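Local coordinates for protein 2-oxo-1,2-dihydroquinoline 8-monooxygenase, oxygenase component (Pseudomonas putida, PDB 1Z02) that acts as the oxygenase component of a Rieske-type monooxygenase, which hydroxylates 2-oxo-1,2-dihydroquinoline at position 8 using a [2Fe-2S] cluster and a separate mononuclear iron, at residues G75-L80 and Y139-V144; R87-S92 and C105-F110; A166-F171 and V297-L302; I211-G216 and E316-I321. All coordinates share one frame; numbering follows the deposited sequence.

Contact 1 of 4, residues G75-L80 and Y139-V144; sequences GKVFAL and YPVHEV
A79 and Y139 join the outermost strands of two three-stranded antiparallel sheets in the Rieske domain, strand 76-81 and the chain leading into strand 141-144; the short segments 76-80 and 141-144 run roughly antiparallel, at 145°. Direct hydrogen bonding is confined to one backbone pair, Y139 N to A79 O at 3.0 Å. Water does the rest: one molecule accepts from A79 N and donates to Y139 O, and a second accepts from V77 N and donates to E143 OE2. The carboxylate of E143 is held at its other oxygen, OE1, by a salt bridge to R72 and a hydrogen bond from T50. Apolar contact fills the gap between the edges. V141 CG2 lies 3.6 Å from A79 CB, while V141 CG1, anti to the backbone N (chi1 175°), leans toward V77 CB. The Y139 ring turns its edge to the backbone of L80, with Y139 CE1 3.6 Å from L80 C.

Contact 2 of 4, residues R87-S92 and C105-F110; sequences RGVRLS and CWYHGF. With FES (Fe2/s2 (inorganic) cluster), chain H.
V89 pushes one methyl, CG1, against the indole of W106, only 3.4 Å from CZ2, while its other methyl, CG2, approaches sulfide S2 of the [2Fe-2S] cluster at 3.8 Å. CG1 sits obliquely above the indole plane, near the rim, and the two side chains cross at about a right angle. The indole is fixed in rotation by its N-H: W106 NE1 donates to R90 O at 2.9 Å, nearly straight at 164°, with the acceptor in the ring plane. A chi1 of 49°, which sets CG between the backbone N and the carbonyl carbon, turns the ring back toward the 87-92 loop. Beside it, L91 CD2 is pressed tightly on C105 CB at 3.4 Å. These are the two cluster-binding loops of a Rieske domain. C105 SG binds one iron together with C84, and H108 ND1 binds the other, FE1, at 2.4 Å, together with H86. Backbone amides approach the sulfides as well, R87 N lying 3.4 Å from S2. C105 SG also accepts Y107 N at 3.6 Å. On the far side of the histidine, H108 NE2 is hydrogen-bonded to D218 of the second subunit, whose E214 makes a salt bridge with R87 and whose N215 is bonded to Y107 OH.

Contact 3 of 4, residues A166-F171 and V297-L302; sequences AHDLPF and VLPGVL
V297 splits its two methyls between neighbouring residues of the 166-171 loop. With chi1 at -62°, V297 CG1 is anti to the carbonyl carbon and lies over one face of the F171 ring, 4.0 Å from its centroid and 30° off the normal, a CH-pi contact. V297 CG2 falls between the backbone N and the carbonyl carbon and rests on the backbone at the L169-P170 junction, 3.8 Å from P170 N. F171 has its CG beside its own backbone N (chi1 -51°), which brings CE1 and CZ under the methyl. V301 divides its branches in a similar way: V301 CG1 meets P170 CG at 3.8 Å, the two side chains crossing at about a right angle, and CG2 approaches D168 O. D168 lays CB beside CD of P299, the residue that follows a cis peptide bond. Its carboxylate is engaged elsewhere, OD1 with R406 in a salt bridge and with the W44 amide. Water bridges H167 O and L298 O, though other acceptors compete for its protons. The 297-301 turn joins strands 293-297 and 301-305 of the seven-stranded sheet and contains a classic beta bulge, G300 and V301 both facing V297, with V301 N bonded to V297 O at 2.8 Å. L298 packs onto helix 392-404, while V301 meets W317 of strand 313-320.

Contact 4 of 4, residues I211-G216 and E316-I321; sequences IACENG and EWYVPI
E316 opens the strand side of the contact, its carboxylate reaching the C-terminal part of helix 209-216. E316 OE1 accepts a hydrogen bond from Y318 OH at 2.6 Å through its anti lone pair, and a water donates both to E316 OE1 and to G216 O. OE2 is held by Y328 and Q314. Two residues on, Y318 supplies most of the packing. Its chi1 of -42° places CG anti to the carbonyl carbon, and the ring lies flat beneath the helix. C213 CA stands over the centre of one face of the Y318 ring, 3.5 Å from the centroid and 10° off the normal, as a CH-pi contact; the C213 sulfur, SG, lies more obliquely, 4.6 Å from the same Y318 centroid. A212 flanks the ring, its CB 3.9 Å from Y318 CD2. At the tip, Y318 OH comes within 3.3 Å of G216 CA, an approach that the absence of a side chain on G216 allows. This is a helix laid against the sheet of the oxygenase domain, in the family of homotrimeric ring hydroxylases, with strand 316-320 running at 170° to the helix segment. The following residues of the strand turn to other neighbours, V319 to Y45 and P46. Since N215 donates to D365, an iron ligand, and the same helix faces the Rieske cluster loops of the third subunit, the helix links the mononuclear iron with a neighbouring cluster, consistent with communication between the two centres.

Along the chain, contact 2 falls within the stretch that contact 1 spans, and both belong to the Rieske part of the protein, their centres 21 Å apart. Contacts 3 and 4 follow in the ring-hydroxylase part, where their segments alternate along the sequence. Their centres are 12 Å apart and they touch: strands 301-305 and 313-320 are neighbours in the seven-stranded sheet, L302 N probably bonding to E316 O. Contact 1 lies between, 19 Å from contact 3 by centres. Contacts 2 and 4 stand 32 Å apart by centres in one chain, yet in the trimer the cluster loops of one subunit meet helix 209-216 of another, which pairs each cluster with a neighbour's iron site.

Contact 1 of 4, residues G75-L80 and Y139-V144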
loop_
_atom_site.group_PDB
_atom_site.type_symbol
_atom_site.label_atom_id
_atom_site.label_comp_id
_atom_site.label_asym_id
_atom_site.label_seq_id
_atom_site.Cartn_x
_atom_site.Cartn_y
_atom_site.Cartn_z
ATOM N N GLY A 75 37.132 -17.929 -0.629
ATOM C CA GLY A 75 37.516 -16.711 0.055
ATOM C C GLY A 75 37.215 -15.426 -0.684
ATOM O O GLY A 75 37.173 -14.360 -0.068
ATOM N N LYS A 76 36.996 -15.509 -1.991
ATOM C CA LYS A 76 36.711 -14.309 -2.769
ATOM C C LYS A 76 35.215 -14.086 -3.022
ATOM O O LYS A 76 34.480 -15.020 -3.346
ATOM C CB LYS A 76 37.463 -14.362 -4.100
ATOM C CG LYS A 76 37.407 -13.066 -4.879
ATOM C CD LYS A 76 38.184 -13.158 -6.179
ATOM C CE LYS A 76 38.096 -11.850 -6.967
ATOM N NZ LYS A 76 38.798 -11.936 -8.283
ATOM N N VAL A 77 34.776 -12.838 -2.875
ATOM C CA VAL A 77 33.372 -12.476 -3.085
ATOM C C VAL A 77 33.122 -11.909 -4.480
ATOM O O VAL A 77 33.879 -11.064 -4.965
ATOM C CB VAL A 77 32.905 -11.412 -2.061
ATOM C CG1 VAL A 77 31.453 -11.048 -2.303
ATOM C CG2 VAL A 77 33.075 -11.938 -0.658
ATOM N N PHE A 78 32.050 -12.371 -5.115
ATOM C CA PHE A 78 31.676 -11.901 -6.447
ATOM C C PHE A 78 30.287 -11.291 -6.389
ATOM O O PHE A 78 29.458 -11.697 -5.574
ATOM C CB PHE A 78 31.683 -13.053 -7.460
ATOM C CG PHE A 78 33.040 -13.656 -7.677
ATOM C CD1 PHE A 78 33.548 -14.598 -6.788
ATOM C CD2 PHE A 78 33.830 -13.248 -8.746
ATOM C CE1 PHE A 78 34.825 -15.122 -6.960
ATOM C CE2 PHE A 78 35.112 -13.766 -8.926
ATOM C CZ PHE A 78 35.609 -14.705 -8.029
ATOM N N ALA A 79 30.028 -10.317 -7.252
ATOM C CA ALA A 79 28.716 -9.676 -7.282
ATOM C C ALA A 79 28.207 -9.599 -8.720
ATOM O O ALA A 79 28.960 -9.235 -9.621
ATOM C CB ALA A 79 28.810 -8.285 -6.676
ATOM N N LEU A 80 26.936 -9.958 -8.919
ATOM C CA LEU A 80 26.275 -9.931 -10.225
ATOM C C LEU A 80 24.887 -9.327 -10.021
ATOM O O LEU A 80 24.450 -9.119 -8.881
ATOM C CB LEU A 80 26.114 -11.345 -10.802
ATOM C CG LEU A 80 27.331 -12.164 -11.229
ATOM C CD1 LEU A 80 28.144 -12.547 -10.010
ATOM C CD2 LEU A 80 26.866 -13.424 -11.964
ATOM N N TYR A 139 29.500 -6.600 -10.929
ATOM C CA TYR A 139 29.801 -5.432 -10.110
ATOM C C TYR A 139 31.110 -5.650 -9.362
ATOM O O TYR A 139 31.251 -6.601 -8.591
ATOM C CB TYR A 139 28.658 -5.163 -9.131
ATOM C CG TYR A 139 27.341 -4.959 -9.835
ATOM C CD1 TYR A 139 26.442 -6.009 -9.987
ATOM C CD2 TYR A 139 27.035 -3.739 -10.431
ATOM C CE1 TYR A 139 25.274 -5.847 -10.722
ATOM C CE2 TYR A 139 25.871 -3.570 -11.170
ATOM C CZ TYR A 139 24.998 -4.630 -11.310
ATOM O OH TYR A 139 23.848 -4.464 -12.044
ATOM N N PRO A 140 32.096 -4.768 -9.590
ATOM C CA PRO A 140 33.393 -4.897 -8.922
ATOM C C PRO A 140 33.249 -4.935 -7.411
ATOM O O PRO A 140 32.496 -4.150 -6.843
ATOM C CB PRO A 140 34.149 -3.654 -9.386
ATOM C CG PRO A 140 33.586 -3.389 -10.733
ATOM C CD PRO A 140 32.098 -3.631 -10.529
ATOM N N VAL A 141 33.975 -5.843 -6.770
ATOM C CA VAL A 141 33.930 -5.966 -5.326
ATOM C C VAL A 141 35.284 -5.689 -4.709
ATOM O O VAL A 141 36.320 -6.097 -5.236
ATOM C CB VAL A 141 33.511 -7.387 -4.893
ATOM C CG1 VAL A 141 33.593 -7.525 -3.380
ATOM C CG2 VAL A 141 32.094 -7.681 -5.373
ATOM N N HIS A 142 35.263 -4.994 -3.581
ATOM C CA HIS A 142 36.475 -4.697 -2.847
ATOM C C HIS A 142 36.186 -4.915 -1.363
ATOM O O HIS A 142 35.559 -4.079 -0.709
ATOM C CB HIS A 142 36.924 -3.261 -3.099
ATOM C CG HIS A 142 38.239 -2.932 -2.468
ATOM N ND1 HIS A 142 39.078 -1.959 -2.948
ATOM C CD2 HIS A 142 38.863 -3.443 -1.387
ATOM C CE1 HIS A 142 40.159 -1.886 -2.194
ATOM N NE2 HIS A 142 40.051 -2.778 -1.236
ATOM N N GLU A 143 36.643 -6.050 -0.847
ATOM C CA GLU A 143 36.447 -6.403 0.555
ATOM C C GLU A 143 37.697 -6.041 1.357
ATOM O O GLU A 143 38.819 -6.346 0.942
ATOM C CB GLU A 143 36.169 -7.904 0.676
ATOM C CG GLU A 143 35.846 -8.374 2.093
ATOM C CD GLU A 143 35.520 -9.841 2.146
ATOM O OE1 GLU A 143 34.993 -10.305 3.175
ATOM O OE2 GLU A 143 35.793 -10.536 1.154
ATOM N N VAL A 144 37.502 -5.401 2.505
ATOM C CA VAL A 144 38.620 -4.991 3.341
ATOM C C VAL A 144 38.205 -4.794 4.803
ATOM O O VAL A 144 37.192 -4.153 5.095
ATOM C CB VAL A 144 39.249 -3.675 2.806
ATOM C CG1 VAL A 144 38.248 -2.532 2.923
ATOM C CG2 VAL A 144 40.517 -3.342 3.572
HETATM O O HOH W 1 36.394 -10.860 -1.436
HETATM O O HOH W 2 32.390 -9.189 -8.514
#

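Contact 2 of 4, residues R87-S92 and C105-F110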
loop_
_atom_site.group_PDB
_atom_site.type_symbol
_atom_site.label_atom_id
_atom_site.label_comp_id
_atom_site.label_asym_id
_atom_site.label_seq_id
_atom_site.Cartn_x
_atom_site.Cartn_y
_atom_site.Cartn_z
ATOM N N ARG A 87 13.598 -15.187 -17.354
ATOM C CA ARG A 87 12.318 -14.621 -16.952
ATOM C C ARG A 87 12.316 -13.746 -15.696
ATOM O O ARG A 87 11.324 -13.682 -14.972
ATOM C CB ARG A 87 11.278 -15.740 -16.857
ATOM C CG ARG A 87 11.197 -16.528 -18.160
ATOM C CD ARG A 87 9.963 -17.391 -18.262
ATOM N NE ARG A 87 8.749 -16.581 -18.300
ATOM C CZ ARG A 87 7.555 -17.042 -18.650
ATOM N NH1 ARG A 87 6.511 -16.229 -18.647
ATOM N NH2 ARG A 87 7.409 -18.309 -19.008
ATOM N N GLY A 88 13.445 -13.081 -15.457
ATOM C CA GLY A 88 13.571 -12.120 -14.366
ATOM C C GLY A 88 13.518 -12.500 -12.905
ATOM O O GLY A 88 13.315 -11.634 -12.047
ATOM N N VAL A 89 13.684 -13.785 -12.624
ATOM C CA VAL A 89 13.690 -14.289 -11.267
ATOM C C VAL A 89 14.957 -13.826 -10.564
ATOM O O VAL A 89 16.019 -13.697 -11.184
ATOM C CB VAL A 89 13.664 -15.832 -11.268
ATOM C CG1 VAL A 89 13.955 -16.368 -9.896
ATOM C CG2 VAL A 89 12.314 -16.323 -11.742
ATOM N N ARG A 90 14.830 -13.571 -9.266
ATOM C CA ARG A 90 15.949 -13.157 -8.428
ATOM C C ARG A 90 16.733 -14.428 -8.083
ATOM O O ARG A 90 16.211 -15.330 -7.415
ATOM C CB ARG A 90 15.408 -12.497 -7.154
ATOM C CG ARG A 90 16.048 -11.165 -6.837
ATOM C CD ARG A 90 15.176 -10.213 -6.039
ATOM N NE ARG A 90 14.127 -10.841 -5.246
ATOM C CZ ARG A 90 13.326 -10.163 -4.425
ATOM N NH1 ARG A 90 12.374 -10.787 -3.733
ATOM N NH2 ARG A 90 13.487 -8.853 -4.282
ATOM N N LEU A 91 17.976 -14.504 -8.548
ATOM C CA LEU A 91 18.815 -15.671 -8.309
ATOM C C LEU A 91 19.042 -15.977 -6.831
ATOM O O LEU A 91 19.120 -17.142 -6.442
ATOM C CB LEU A 91 20.179 -15.492 -8.991
ATOM C CG LEU A 91 20.167 -15.108 -10.477
ATOM C CD1 LEU A 91 21.593 -14.806 -10.919
ATOM C CD2 LEU A 91 19.578 -16.231 -11.311
ATOM N N SER A 92 19.137 -14.928 -6.018
ATOM C CA SER A 92 19.385 -15.052 -4.587
ATOM C C SER A 92 18.257 -15.649 -3.755
ATOM O O SER A 92 18.481 -16.019 -2.615
ATOM C CB SER A 92 19.735 -13.675 -4.006
ATOM O OG SER A 92 18.606 -12.822 -4.006
ATOM N N CYS A 105 20.271 -20.080 -11.980
ATOM C CA CYS A 105 18.944 -19.633 -11.619
ATOM C C CYS A 105 18.228 -20.903 -11.191
ATOM O O CYS A 105 18.334 -21.936 -11.861
ATOM C CB CYS A 105 18.230 -19.011 -12.811
ATOM S SG CYS A 105 16.529 -18.541 -12.437
ATOM N N TRP A 106 17.514 -20.824 -10.073
ATOM C CA TRP A 106 16.797 -21.967 -9.527
ATOM C C TRP A 106 15.521 -22.352 -10.265
ATOM O O TRP A 106 14.844 -23.302 -9.873
ATOM C CB TRP A 106 16.455 -21.726 -8.052
ATOM C CG TRP A 106 15.822 -20.390 -7.781
ATOM C CD1 TRP A 106 16.465 -19.201 -7.606
ATOM C CD2 TRP A 106 14.426 -20.117 -7.637
ATOM N NE1 TRP A 106 15.557 -18.199 -7.353
ATOM C CE2 TRP A 106 14.298 -18.737 -7.364
ATOM C CE3 TRP A 106 13.270 -20.906 -7.702
ATOM C CZ2 TRP A 106 13.051 -18.128 -7.165
ATOM C CZ3 TRP A 106 12.029 -20.295 -7.503
ATOM C CH2 TRP A 106 11.934 -18.923 -7.233
ATOM N N TYR A 107 15.174 -21.627 -11.319
ATOM C CA TYR A 107 13.967 -21.977 -12.044
ATOM C C TYR A 107 14.290 -22.942 -13.184
ATOM O O TYR A 107 14.003 -24.130 -13.076
ATOM C CB TYR A 107 13.261 -20.727 -12.577
ATOM C CG TYR A 107 11.822 -20.972 -12.993
ATOM C CD1 TYR A 107 11.035 -19.941 -13.499
ATOM C CD2 TYR A 107 11.256 -22.239 -12.899
ATOM C CE1 TYR A 107 9.723 -20.170 -13.904
ATOM C CE2 TYR A 107 9.955 -22.474 -13.299
ATOM C CZ TYR A 107 9.193 -21.443 -13.802
ATOM O OH TYR A 107 7.907 -21.703 -14.224
ATOM N N HIS A 108 14.895 -22.450 -14.264
ATOM C CA HIS A 108 15.218 -23.316 -15.398
ATOM C C HIS A 108 16.708 -23.598 -15.552
ATOM O O HIS A 108 17.118 -24.271 -16.495
ATOM C CB HIS A 108 14.697 -22.716 -16.701
ATOM C CG HIS A 108 13.223 -22.467 -16.708
ATOM N ND1 HIS A 108 12.670 -21.242 -16.401
ATOM C CD2 HIS A 108 12.183 -23.290 -16.974
ATOM C CE1 HIS A 108 11.354 -21.322 -16.479
ATOM N NE2 HIS A 108 11.033 -22.556 -16.824
ATOM N N GLY A 109 17.525 -23.061 -14.657
ATOM C CA GLY A 109 18.944 -23.341 -14.733
ATOM C C GLY A 109 19.861 -22.477 -15.572
ATOM O O GLY A 109 20.977 -22.917 -15.885
ATOM N N PHE A 110 19.413 -21.284 -15.960
ATOM C CA PHE A 110 20.281 -20.390 -16.715
ATOM C C PHE A 110 21.469 -20.239 -15.772
ATOM O O PHE A 110 21.293 -19.969 -14.586
ATOM C CB PHE A 110 19.605 -19.038 -16.949
ATOM C CG PHE A 110 18.916 -18.919 -18.291
ATOM C CD1 PHE A 110 18.037 -19.908 -18.734
ATOM C CD2 PHE A 110 19.141 -17.799 -19.101
ATOM C CE1 PHE A 110 17.386 -19.788 -19.978
ATOM C CE2 PHE A 110 18.503 -17.662 -20.336
ATOM C CZ PHE A 110 17.620 -18.658 -20.781
HETATM FE FE1 FES H . 14.253 -19.447 -16.301
HETATM FE FE2 FES H . 15.846 -18.161 -14.637
HETATM S S1 FES H . 16.328 -19.899 -15.828
HETATM S S2 FES H . 13.721 -17.689 -14.987
#

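Contact 3 of 4, residues A166-F171 and V297-L302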
loop_
_atom_site.group_PDB
_atom_site.type_symbol
_atom_site.label_atom_id
_atom_site.label_comp_id
_atom_site.label_asym_id
_atom_site.label_seq_id
_atom_site.Cartn_x
_atom_site.Cartn_y
_atom_site.Cartn_z
ATOM N N ALA A 166 39.124 3.959 -2.748
ATOM C CA ALA A 166 39.549 5.126 -1.989
ATOM C C ALA A 166 38.887 6.413 -2.485
ATOM O O ALA A 166 38.581 7.307 -1.694
ATOM C CB ALA A 166 41.077 5.253 -2.054
ATOM N N HIS A 167 38.653 6.506 -3.793
ATOM C CA HIS A 167 38.033 7.703 -4.359
ATOM C C HIS A 167 36.620 7.972 -3.850
ATOM O O HIS A 167 36.134 9.105 -3.930
ATOM C CB HIS A 167 38.028 7.636 -5.890
ATOM C CG HIS A 167 39.365 7.899 -6.510
ATOM N ND1 HIS A 167 39.521 8.160 -7.856
ATOM C CD2 HIS A 167 40.610 7.931 -5.975
ATOM C CE1 HIS A 167 40.802 8.342 -8.123
ATOM N NE2 HIS A 167 41.484 8.208 -6.999
ATOM N N ASP A 168 35.962 6.940 -3.331
ATOM C CA ASP A 168 34.610 7.093 -2.793
ATOM C C ASP A 168 34.579 6.839 -1.286
ATOM O O ASP A 168 33.549 6.440 -0.728
ATOM C CB ASP A 168 33.637 6.139 -3.499
ATOM C CG ASP A 168 33.262 6.610 -4.893
ATOM O OD1 ASP A 168 32.513 5.891 -5.591
ATOM O OD2 ASP A 168 33.711 7.707 -5.297
ATOM N N LEU A 169 35.720 7.061 -0.635
ATOM C CA LEU A 169 35.844 6.877 0.807
ATOM C C LEU A 169 36.337 8.199 1.387
ATOM O O LEU A 169 37.014 8.963 0.700
ATOM C CB LEU A 169 36.835 5.749 1.097
ATOM C CG LEU A 169 36.297 4.506 1.819
ATOM C CD1 LEU A 169 34.941 4.152 1.363
ATOM C CD2 LEU A 169 37.239 3.366 1.666
ATOM N N PRO A 170 36.001 8.494 2.653
ATOM C CA PRO A 170 36.440 9.756 3.271
ATOM C C PRO A 170 37.946 10.020 3.177
ATOM O O PRO A 170 38.728 9.099 2.917
ATOM C CB PRO A 170 35.974 9.611 4.719
ATOM C CG PRO A 170 34.725 8.778 4.576
ATOM C CD PRO A 170 35.147 7.722 3.572
ATOM N N PHE A 171 38.331 11.279 3.389
ATOM C CA PHE A 171 39.736 11.696 3.346
ATOM C C PHE A 171 40.521 10.914 4.392
ATOM O O PHE A 171 40.029 10.700 5.495
ATOM C CB PHE A 171 39.866 13.197 3.637
ATOM C CG PHE A 171 38.966 14.059 2.798
ATOM C CD1 PHE A 171 37.793 14.588 3.332
ATOM C CD2 PHE A 171 39.280 14.327 1.467
ATOM C CE1 PHE A 171 36.941 15.367 2.554
ATOM C CE2 PHE A 171 38.431 15.106 0.678
ATOM C CZ PHE A 171 37.260 15.626 1.225
ATOM N N VAL A 297 31.772 13.077 1.704
ATOM C CA VAL A 297 32.249 12.895 0.342
ATOM C C VAL A 297 31.261 12.052 -0.464
ATOM O O VAL A 297 30.463 11.297 0.108
ATOM C CB VAL A 297 33.626 12.174 0.321
ATOM C CG1 VAL A 297 34.669 13.008 1.040
ATOM C CG2 VAL A 297 33.509 10.794 0.977
ATOM N N LEU A 298 31.313 12.178 -1.790
ATOM C CA LEU A 298 30.438 11.386 -2.648
ATOM C C LEU A 298 30.818 9.912 -2.445
ATOM O O LEU A 298 31.973 9.597 -2.202
ATOM C CB LEU A 298 30.643 11.768 -4.127
ATOM C CG LEU A 298 29.894 13.008 -4.635
ATOM C CD1 LEU A 298 30.445 13.461 -5.986
ATOM C CD2 LEU A 298 28.424 12.682 -4.747
ATOM N N PRO A 299 29.841 8.992 -2.539
ATOM C CA PRO A 299 28.423 9.174 -2.872
ATOM C C PRO A 299 27.539 9.652 -1.720
ATOM O O PRO A 299 26.314 9.708 -1.858
ATOM C CB PRO A 299 28.007 7.791 -3.358
ATOM C CG PRO A 299 28.773 6.893 -2.457
ATOM C CD PRO A 299 30.162 7.555 -2.429
ATOM N N GLY A 300 28.167 10.005 -0.605
ATOM C CA GLY A 300 27.436 10.464 0.564
ATOM C C GLY A 300 27.916 9.698 1.781
ATOM O O GLY A 300 27.145 8.981 2.430
ATOM N N VAL A 301 29.204 9.843 2.084
ATOM C CA VAL A 301 29.816 9.142 3.211
ATOM C C VAL A 301 30.299 10.104 4.290
ATOM O O VAL A 301 31.090 11.003 4.021
ATOM C CB VAL A 301 31.021 8.281 2.750
ATOM C CG1 VAL A 301 31.370 7.272 3.823
ATOM C CG2 VAL A 301 30.700 7.588 1.443
ATOM N N LEU A 302 29.806 9.900 5.508
ATOM C CA LEU A 302 30.161 10.742 6.643
ATOM C C LEU A 302 31.353 10.228 7.437
ATOM O O LEU A 302 31.546 9.025 7.572
ATOM C CB LEU A 302 28.963 10.871 7.583
ATOM C CG LEU A 302 29.215 11.648 8.883
ATOM C CD1 LEU A 302 29.220 13.138 8.576
ATOM C CD2 LEU A 302 28.127 11.323 9.902
HETATM O O HOH W 3 34.114 10.862 -3.268
#

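Contact 4 of 4, residues I211-G216 and E316-I321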
loop_
_atom_site.group_PDB
_atom_site.type_symbol
_atom_site.label_atom_id
_atom_site.label_comp_id
_atom_site.label_asym_id
_atom_site.label_seq_id
_atom_site.Cartn_x
_atom_site.Cartn_y
_atom_site.Cartn_z
ATOM N N ILE A 211 17.708 12.920 2.409
ATOM C CA ILE A 211 17.220 13.506 3.651
ATOM C C ILE A 211 17.966 12.922 4.849
ATOM O O ILE A 211 18.219 13.608 5.829
ATOM C CB ILE A 211 15.713 13.250 3.818
ATOM C CG1 ILE A 211 14.953 13.889 2.653
ATOM C CG2 ILE A 211 15.220 13.803 5.140
ATOM C CD1 ILE A 211 15.258 15.389 2.416
ATOM N N ALA A 212 18.300 11.641 4.767
ATOM C CA ALA A 212 19.026 10.973 5.832
ATOM C C ALA A 212 20.484 11.442 5.852
ATOM O O ALA A 212 21.035 11.727 6.909
ATOM C CB ALA A 212 18.966 9.459 5.627
ATOM N N CYS A 213 21.106 11.507 4.678
ATOM C CA CYS A 213 22.503 11.927 4.551
ATOM C C CYS A 213 22.748 13.329 5.113
ATOM O O CYS A 213 23.708 13.545 5.856
ATOM C CB CYS A 213 22.940 11.890 3.075
ATOM S SG CYS A 213 24.655 12.460 2.764
ATOM N N GLU A 214 21.885 14.277 4.761
ATOM C CA GLU A 214 22.050 15.648 5.234
ATOM C C GLU A 214 21.956 15.767 6.746
ATOM O O GLU A 214 22.623 16.605 7.353
ATOM C CB GLU A 214 21.047 16.575 4.536
ATOM C CG GLU A 214 21.329 16.661 3.034
ATOM C CD GLU A 214 20.435 17.611 2.270
ATOM O OE1 GLU A 214 20.515 17.591 1.015
ATOM O OE2 GLU A 214 19.666 18.376 2.901
ATOM N N ASN A 215 21.141 14.921 7.363
ATOM C CA ASN A 215 21.009 14.944 8.810
ATOM C C ASN A 215 22.323 14.463 9.416
ATOM O O ASN A 215 22.761 14.972 10.441
ATOM C CB ASN A 215 19.855 14.039 9.258
ATOM C CG ASN A 215 20.042 13.493 10.669
ATOM O OD1 ASN A 215 20.676 12.454 10.859
ATOM N ND2 ASN A 215 19.488 14.194 11.667
ATOM N N GLY A 216 22.951 13.499 8.752
ATOM C CA GLY A 216 24.199 12.933 9.229
ATOM C C GLY A 216 25.278 13.938 9.575
ATOM O O GLY A 216 25.962 13.775 10.584
ATOM N N GLU A 316 29.532 6.793 8.298
ATOM C CA GLU A 316 28.151 6.471 7.973
ATOM C C GLU A 316 27.888 6.541 6.476
ATOM O O GLU A 316 28.506 7.320 5.746
ATOM C CB GLU A 316 27.172 7.414 8.677
ATOM C CG GLU A 316 27.310 7.474 10.178
ATOM C CD GLU A 316 26.151 8.199 10.830
ATOM O OE1 GLU A 316 25.576 9.110 10.193
ATOM O OE2 GLU A 316 25.816 7.867 11.988
ATOM N N TRP A 317 26.968 5.695 6.034
ATOM C CA TRP A 317 26.542 5.639 4.644
ATOM C C TRP A 317 25.018 5.672 4.714
ATOM O O TRP A 317 24.436 5.278 5.721
ATOM C CB TRP A 317 26.990 4.328 3.995
ATOM C CG TRP A 317 28.430 4.285 3.587
ATOM C CD1 TRP A 317 28.942 4.613 2.366
ATOM C CD2 TRP A 317 29.544 3.867 4.392
ATOM N NE1 TRP A 317 30.303 4.422 2.354
ATOM C CE2 TRP A 317 30.698 3.965 3.584
ATOM C CE3 TRP A 317 29.675 3.415 5.713
ATOM C CZ2 TRP A 317 31.976 3.631 4.056
ATOM C CZ3 TRP A 317 30.947 3.080 6.187
ATOM C CH2 TRP A 317 32.081 3.190 5.356
ATOM N N TYR A 318 24.393 6.160 3.651
ATOM C CA TYR A 318 22.940 6.255 3.547
ATOM C C TYR A 318 22.696 5.732 2.137
ATOM O O TYR A 318 22.357 6.475 1.215
ATOM C CB TYR A 318 22.503 7.719 3.700
ATOM C CG TYR A 318 23.267 8.445 4.800
ATOM C CD1 TYR A 318 24.520 8.997 4.556
ATOM C CD2 TYR A 318 22.769 8.516 6.103
ATOM C CE1 TYR A 318 25.259 9.593 5.577
ATOM C CE2 TYR A 318 23.505 9.119 7.136
ATOM C CZ TYR A 318 24.749 9.651 6.861
ATOM O OH TYR A 318 25.493 10.232 7.864
ATOM N N VAL A 319 22.918 4.429 1.988
ATOM C CA VAL A 319 22.807 3.757 0.703
ATOM C C VAL A 319 21.394 3.664 0.161
ATOM O O VAL A 319 20.522 3.046 0.767
ATOM C CB VAL A 319 23.405 2.342 0.775
ATOM C CG1 VAL A 319 23.459 1.735 -0.631
ATOM C CG2 VAL A 319 24.814 2.401 1.419
ATOM N N PRO A 320 21.148 4.282 -0.997
ATOM C CA PRO A 320 19.799 4.217 -1.561
ATOM C C PRO A 320 19.433 2.800 -1.965
ATOM O O PRO A 320 20.260 2.067 -2.522
ATOM C CB PRO A 320 19.863 5.182 -2.749
ATOM C CG PRO A 320 21.295 5.207 -3.119
ATOM C CD PRO A 320 22.036 5.128 -1.813
ATOM N N ILE A 321 18.206 2.401 -1.637
ATOM C CA ILE A 321 17.707 1.076 -1.976
ATOM C C ILE A 321 16.736 1.296 -3.132
ATOM O O ILE A 321 16.885 0.710 -4.210
ATOM C CB ILE A 321 16.979 0.435 -0.784
ATOM C CG1 ILE A 321 17.974 0.195 0.352
ATOM C CG2 ILE A 321 16.332 -0.880 -1.218
ATOM C CD1 ILE A 321 17.350 -0.295 1.624
HETATM O O HOH W 4 24.711 11.165 11.724
#